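Local coordinates for uncharacterized protein (Trypanosoma brucei, PDB 2Q0X) that is of unknown function but has the alpha/beta-hydrolase fold and is probably a component of the paraflagellar rod, at residues C145-P150 with P207-E212; E202-P207 with L227-A232. All coordinates share one frame; numbering follows the deposited sequence.

How the contacts relate
Both contacts belong to helix 200-209, and they share Pro-207 at the point where that helix is kinked. Contact 2 sets residues 202-207 against strand 227-232 of the large mixed sheet, with its centre about 10 Å from the centre of the chain. Contact 1 joins the end of the same helix to the loop after strand 135-143, farther out at about 19 Å. Their centres are about 11 Å apart, and Pro-147 touches both Trp-205 and Asn-206. Along the chain the segments alternate: loop, helix, helix end, strand. Helix 200-209 thus packs on strand 227-232 and, at its end, on the loop that follows the adjacent parallel strand 135-143.

Contact 1 of 2, residues C145-P150 with P207-E212; sequences CDPENP and PCIRKE
Arg-210, the first residue past helix 200-209, lays its guanidinium against Pro-147, whose CB stands 3.7 Å above the guanidinium plane, over its centre. The contact thus joins the C-terminal end of that helix to the loop after strand 135-143 of the alpha/beta-hydrolase fold. The same proline closes the apolar half: its CG lies 4.1 Å from CB of Ile-209, and the two side chains meet at about a right angle.

At the polar end one nitrogen serves two acceptors. NH2 of Arg-210 donates to O of Pro-147 at 3.0 Å, a weak bond bent to 126°. It also meets OE2 of Glu-148 at 3.2 Å in a salt bridge whose hydrogen bond is likewise weak. The carboxylate and guanidinium planes are 88° apart, which excludes a side-by-side, two-pronged pairing. The other terminal nitrogen, NH1, is hydrogen-bonded to O of Phe-152.

Chain shape brings the two charges together: Arg-210 is extended from CG to NE, while Glu-148 bends at chi2 (-50°) to bring its carboxylate back to NH2. The backbone frame of the loop is a type I turn from Asp-146 to Asn-149, with OD1 of Asp-146 accepting from N of Glu-148 at 3.0 Å in an Asx turn. That of the helix end is a Schellman motif, with Lys-211 at positive phi as C-prime residue and N of Glu-212 bonded to O of Pro-207 at 2.8 Å. Tyr-237 packs against Pro-147, and Val-247 of helix 241-254 against Ile-209.

Both bonds at NH2 are bent, and proline packing and charge accompany them; the NH1 bond to Phe-152 O is the firmer polar link and probably fixes the guanidinium's position.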
loop_
_atom_site.group_PDB
_atom_site.type_symbol
_atom_site.label_atom_id
_atom_site.label_comp_id
_atom_site.label_asym_id
_atom_site.label_seq_id
_atom_site.Cartn_x
_atom_site.Cartn_y
_atom_site.Cartn_z
ATOM N N CYS A 145 14.059 10.752 20.276
ATOM C CA CYS A 145 15.455 10.572 20.662
ATOM C C CYS A 145 16.023 11.873 21.266
ATOM O O CYS A 145 15.353 12.899 21.307
ATOM C CB CYS A 145 16.264 10.150 19.443
ATOM S SG CYS A 145 16.325 11.389 18.141
ATOM N N ASP A 146 17.265 11.822 21.732
ATOM C CA ASP A 146 17.965 13.013 22.201
ATOM C C ASP A 146 18.059 14.036 21.061
ATOM O O ASP A 146 18.532 13.700 19.996
ATOM C CB ASP A 146 19.367 12.639 22.706
ATOM C CG ASP A 146 20.046 13.766 23.485
ATOM O OD1 ASP A 146 19.814 14.963 23.208
ATOM O OD2 ASP A 146 20.834 13.445 24.392
ATOM N N PRO A 147 17.595 15.285 21.287
ATOM C CA PRO A 147 17.692 16.344 20.270
ATOM C C PRO A 147 19.111 16.631 19.774
ATOM O O PRO A 147 19.277 17.124 18.653
ATOM C CB PRO A 147 17.132 17.574 20.987
ATOM C CG PRO A 147 16.272 17.040 22.052
ATOM C CD PRO A 147 16.902 15.764 22.502
ATOM N N GLU A 148 20.112 16.316 20.601
ATOM C CA GLU A 148 21.510 16.500 20.238
ATOM C C GLU A 148 22.064 15.362 19.387
ATOM O O GLU A 148 23.238 15.379 19.028
ATOM C CB GLU A 148 22.368 16.707 21.498
ATOM C CG GLU A 148 21.936 17.915 22.340
ATOM C CD GLU A 148 21.765 19.197 21.514
ATOM O OE1 GLU A 148 22.666 19.493 20.686
ATOM O OE2 GLU A 148 20.736 19.904 21.695
ATOM N N ASN A 149 21.220 14.375 19.082
ATOM C CA ASN A 149 21.471 13.417 18.010
ATOM C C ASN A 149 21.866 14.169 16.727
ATOM O O ASN A 149 21.247 15.161 16.390
ATOM C CB ASN A 149 20.199 12.597 17.795
ATOM C CG ASN A 149 20.378 11.460 16.832
ATOM O OD1 ASN A 149 20.466 11.654 15.614
ATOM N ND2 ASN A 149 20.371 10.243 17.368
ATOM N N PRO A 150 22.897 13.694 16.000
ATOM C CA PRO A 150 23.388 14.480 14.852
ATOM C C PRO A 150 22.346 14.765 13.747
ATOM O O PRO A 150 22.552 15.666 12.933
ATOM C CB PRO A 150 24.550 13.629 14.311
ATOM C CG PRO A 150 24.289 12.255 14.825
ATOM C CD PRO A 150 23.649 12.438 16.165
ATOM N N PRO A 207 11.327 21.241 19.914
ATOM C CA PRO A 207 10.990 22.597 20.376
ATOM C C PRO A 207 10.740 22.738 21.876
ATOM O O PRO A 207 11.039 23.782 22.436
ATOM C CB PRO A 207 9.734 22.947 19.570
ATOM C CG PRO A 207 9.213 21.629 19.054
ATOM C CD PRO A 207 10.356 20.730 18.931
ATOM N N CYS A 208 10.202 21.704 22.526
ATOM C CA CYS A 208 9.957 21.778 23.967
ATOM C C CYS A 208 11.265 21.765 24.751
ATOM O O CYS A 208 11.455 22.575 25.630
ATOM C CB CYS A 208 9.073 20.631 24.459
ATOM S SG CYS A 208 7.312 20.857 24.231
ATOM N N ILE A 209 12.155 20.820 24.439
ATOM C CA ILE A 209 13.477 20.753 25.098
ATOM C C ILE A 209 14.313 22.022 24.829
ATOM O O ILE A 209 15.069 22.477 25.701
ATOM C CB ILE A 209 14.287 19.499 24.640
ATOM C CG1 ILE A 209 13.523 18.183 24.916
ATOM C CG2 ILE A 209 15.689 19.459 25.293
ATOM C CD1 ILE A 209 13.058 18.000 26.352
ATOM N N ARG A 210 14.178 22.588 23.630
ATOM C CA ARG A 210 14.919 23.798 23.248
ATOM C C ARG A 210 14.164 25.132 23.479
ATOM O O ARG A 210 14.621 26.187 23.028
ATOM C CB ARG A 210 15.327 23.703 21.785
ATOM C CG ARG A 210 16.540 22.843 21.567
ATOM C CD ARG A 210 16.593 22.359 20.146
ATOM N NE ARG A 210 17.841 21.651 19.885
ATOM C CZ ARG A 210 18.001 20.672 18.999
ATOM N NH1 ARG A 210 16.985 20.253 18.258
ATOM N NH2 ARG A 210 19.200 20.107 18.863
ATOM N N LYS A 211 13.016 25.070 24.156
ATOM C CA LYS A 211 12.186 26.243 24.463
ATOM C C LYS A 211 11.870 27.109 23.237
ATOM O O LYS A 211 11.761 28.343 23.342
ATOM C CB LYS A 211 12.822 27.068 25.597
ATOM C CG LYS A 211 12.521 26.522 27.021
ATOM C CD LYS A 211 13.715 25.874 27.751
ATOM C CE LYS A 211 14.499 26.861 28.596
ATOM N NZ LYS A 211 15.057 26.278 29.870
ATOM N N GLU A 212 11.725 26.461 22.083
ATOM C CA GLU A 212 11.374 27.139 20.838
ATOM C C GLU A 212 9.865 27.215 20.750
ATOM O O GLU A 212 9.237 26.473 20.008
ATOM C CB GLU A 212 11.924 26.395 19.625
ATOM C CG GLU A 212 13.430 26.448 19.492
ATOM C CD GLU A 212 14.007 25.271 18.700
ATOM O OE1 GLU A 212 13.247 24.341 18.316
ATOM O OE2 GLU A 212 15.241 25.274 18.474
#

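Contact 2 of 2, residues E202-P207 with L227-A232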
loop_
_atom_site.group_PDB
_atom_site.type_symbol
_atom_site.label_atom_id
_atom_site.label_comp_id
_atom_site.label_asym_id
_atom_site.label_seq_id
_atom_site.Cartn_x
_atom_site.Cartn_y
_atom_site.Cartn_z
ATOM N N GLU A 202 10.035 16.630 15.721
ATOM C CA GLU A 202 10.048 18.026 15.256
ATOM C C GLU A 202 8.880 18.843 15.832
ATOM O O GLU A 202 9.047 20.010 16.186
ATOM C CB GLU A 202 10.005 18.073 13.725
ATOM C CG GLU A 202 11.236 17.432 13.050
ATOM C CD GLU A 202 11.006 16.023 12.544
ATOM O OE1 GLU A 202 10.154 15.285 13.103
ATOM O OE2 GLU A 202 11.710 15.641 11.582
ATOM N N ALA A 203 7.711 18.211 15.938
ATOM C CA ALA A 203 6.492 18.894 16.386
ATOM C C ALA A 203 6.487 19.215 17.890
ATOM O O ALA A 203 5.954 20.237 18.290
ATOM C CB ALA A 203 5.277 18.081 16.023
ATOM N N VAL A 204 7.077 18.337 18.713
ATOM C CA VAL A 204 6.959 18.468 20.167
ATOM C C VAL A 204 8.303 18.387 20.914
ATOM O O VAL A 204 8.641 19.282 21.677
ATOM C CB VAL A 204 5.977 17.401 20.725
ATOM C CG1 VAL A 204 6.014 17.340 22.245
ATOM C CG2 VAL A 204 4.556 17.673 20.246
ATOM N N TRP A 205 9.066 17.335 20.682
ATOM C CA TRP A 205 10.214 17.027 21.521
ATOM C C TRP A 205 11.303 18.083 21.408
ATOM O O TRP A 205 11.681 18.718 22.408
ATOM C CB TRP A 205 10.783 15.649 21.169
ATOM C CG TRP A 205 11.583 15.045 22.274
ATOM C CD1 TRP A 205 12.919 14.865 22.299
ATOM C CD2 TRP A 205 11.078 14.554 23.524
ATOM N NE1 TRP A 205 13.295 14.287 23.488
ATOM C CE2 TRP A 205 12.180 14.087 24.261
ATOM C CE3 TRP A 205 9.798 14.460 24.087
ATOM C CZ2 TRP A 205 12.049 13.529 25.539
ATOM C CZ3 TRP A 205 9.658 13.904 25.355
ATOM C CH2 TRP A 205 10.779 13.441 26.067
ATOM N N ASN A 206 11.802 18.262 20.188
ATOM C CA ASN A 206 12.825 19.275 19.920
ATOM C C ASN A 206 12.455 20.681 20.391
ATOM O O ASN A 206 13.180 21.261 21.194
ATOM C CB ASN A 206 13.216 19.251 18.428
ATOM C CG ASN A 206 14.067 18.041 18.068
ATOM O OD1 ASN A 206 14.497 17.274 18.943
ATOM N ND2 ASN A 206 14.340 17.874 16.777
ATOM N N PRO A 207 11.327 21.241 19.914
ATOM C CA PRO A 207 10.990 22.597 20.376
ATOM C C PRO A 207 10.740 22.738 21.876
ATOM O O PRO A 207 11.039 23.782 22.436
ATOM C CB PRO A 207 9.734 22.947 19.570
ATOM C CG PRO A 207 9.213 21.629 19.054
ATOM C CD PRO A 207 10.356 20.730 18.931
ATOM N N LEU A 227 -6.092 16.288 23.291
ATOM C CA LEU A 227 -4.941 15.693 22.665
ATOM C C LEU A 227 -4.332 14.653 23.616
ATOM O O LEU A 227 -4.158 14.925 24.802
ATOM C CB LEU A 227 -3.935 16.795 22.353
ATOM C CG LEU A 227 -2.559 16.358 21.859
ATOM C CD1 LEU A 227 -2.719 15.649 20.563
ATOM C CD2 LEU A 227 -1.665 17.614 21.737
ATOM N N LEU A 228 -4.096 13.441 23.099
ATOM C CA LEU A 228 -3.261 12.451 23.773
ATOM C C LEU A 228 -1.984 12.344 22.966
ATOM O O LEU A 228 -2.016 12.030 21.793
ATOM C CB LEU A 228 -3.970 11.092 23.861
ATOM C CG LEU A 228 -3.193 9.872 24.412
ATOM C CD1 LEU A 228 -2.767 10.086 25.875
ATOM C CD2 LEU A 228 -4.017 8.546 24.266
ATOM N N LEU A 229 -0.870 12.663 23.605
ATOM C CA LEU A 229 0.463 12.395 23.073
ATOM C C LEU A 229 0.997 11.105 23.685
ATOM O O LEU A 229 1.061 10.962 24.912
ATOM C CB LEU A 229 1.421 13.557 23.404
ATOM C CG LEU A 229 1.185 14.866 22.644
ATOM C CD1 LEU A 229 2.302 15.813 22.985
ATOM C CD2 LEU A 229 1.113 14.631 21.123
ATOM N N MET A 230 1.368 10.171 22.812
ATOM C CA MET A 230 1.903 8.882 23.217
ATOM C C MET A 230 3.356 8.834 22.816
ATOM O O MET A 230 3.677 8.761 21.649
ATOM C CB MET A 230 1.128 7.748 22.558
ATOM C CG MET A 230 -0.368 7.788 22.833
ATOM S SD MET A 230 -1.245 6.537 21.885
ATOM C CE MET A 230 -0.787 5.059 22.801
ATOM N N LEU A 231 4.229 8.890 23.813
ATOM C CA LEU A 231 5.662 8.976 23.598
ATOM C C LEU A 231 6.369 7.667 23.996
ATOM O O LEU A 231 6.057 7.069 25.026
ATOM C CB LEU A 231 6.227 10.161 24.384
ATOM C CG LEU A 231 5.606 11.509 24.022
ATOM C CD1 LEU A 231 6.060 12.613 24.938
ATOM C CD2 LEU A 231 5.925 11.831 22.544
ATOM N N ALA A 232 7.289 7.243 23.131
ATOM C CA ALA A 232 8.163 6.112 23.360
ATOM C C ALA A 232 9.589 6.509 22.984
ATOM O O ALA A 232 9.797 7.492 22.290
ATOM C CB ALA A 232 7.715 4.927 22.520
#
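Trp-205 and Val-204 of helix 200-209 meet Leu-231 and Leu-229 of strand 227-232, and every atom that touches is carbon. The tryptophan gives the longer reach. Its CB leaves the helix without pointing directly at the strand; chi1 of -158° then places CG anti to the backbone N, and the indole brings its six-membered ring nearer to the strand. Along that ring, CZ3 makes the approach, 3.8 Å from CD1 of Leu-231, with the two side chains set at a slant. On the five-membered ring, CD1 of Trp-205 lies beside O of Cys-145, and NE1 is hydrogen-bonded to OH of Tyr-237, which satisfies the indole's one polar atom within this buried setting.

One residue earlier, Val-204 points its CB toward the strand and meets Leu-229 tip to tip. Both valine methyls share one leucine methyl: CD1 of Leu-229 is 4.0 Å from CG2 of Val-204 and 4.1 Å from CG1. The two leucines are two residues apart and therefore project from the same face of the strand, each presenting its CD1 to the helix. The backbones stay well apart, with CA of Val-204 9.4 Å from CA of Leu-229, so the segments meet through side chains and not through their backbones. Val-251 of helix 241-254 touches both Val-204 and Leu-229, and Tyr-264 of strand 260-264 touches both Trp-205 and Leu-231.

This is helix-on-sheet packing of the alpha/beta-hydrolase fold, on a strand flanked in parallel by 135-143 and 260-264. No hydrogen bond crosses it; the chemistry implies that burial of hydrocarbon and van der Waals contact hold the interface, with the indole N-H supplying a directional tie to Tyr-237.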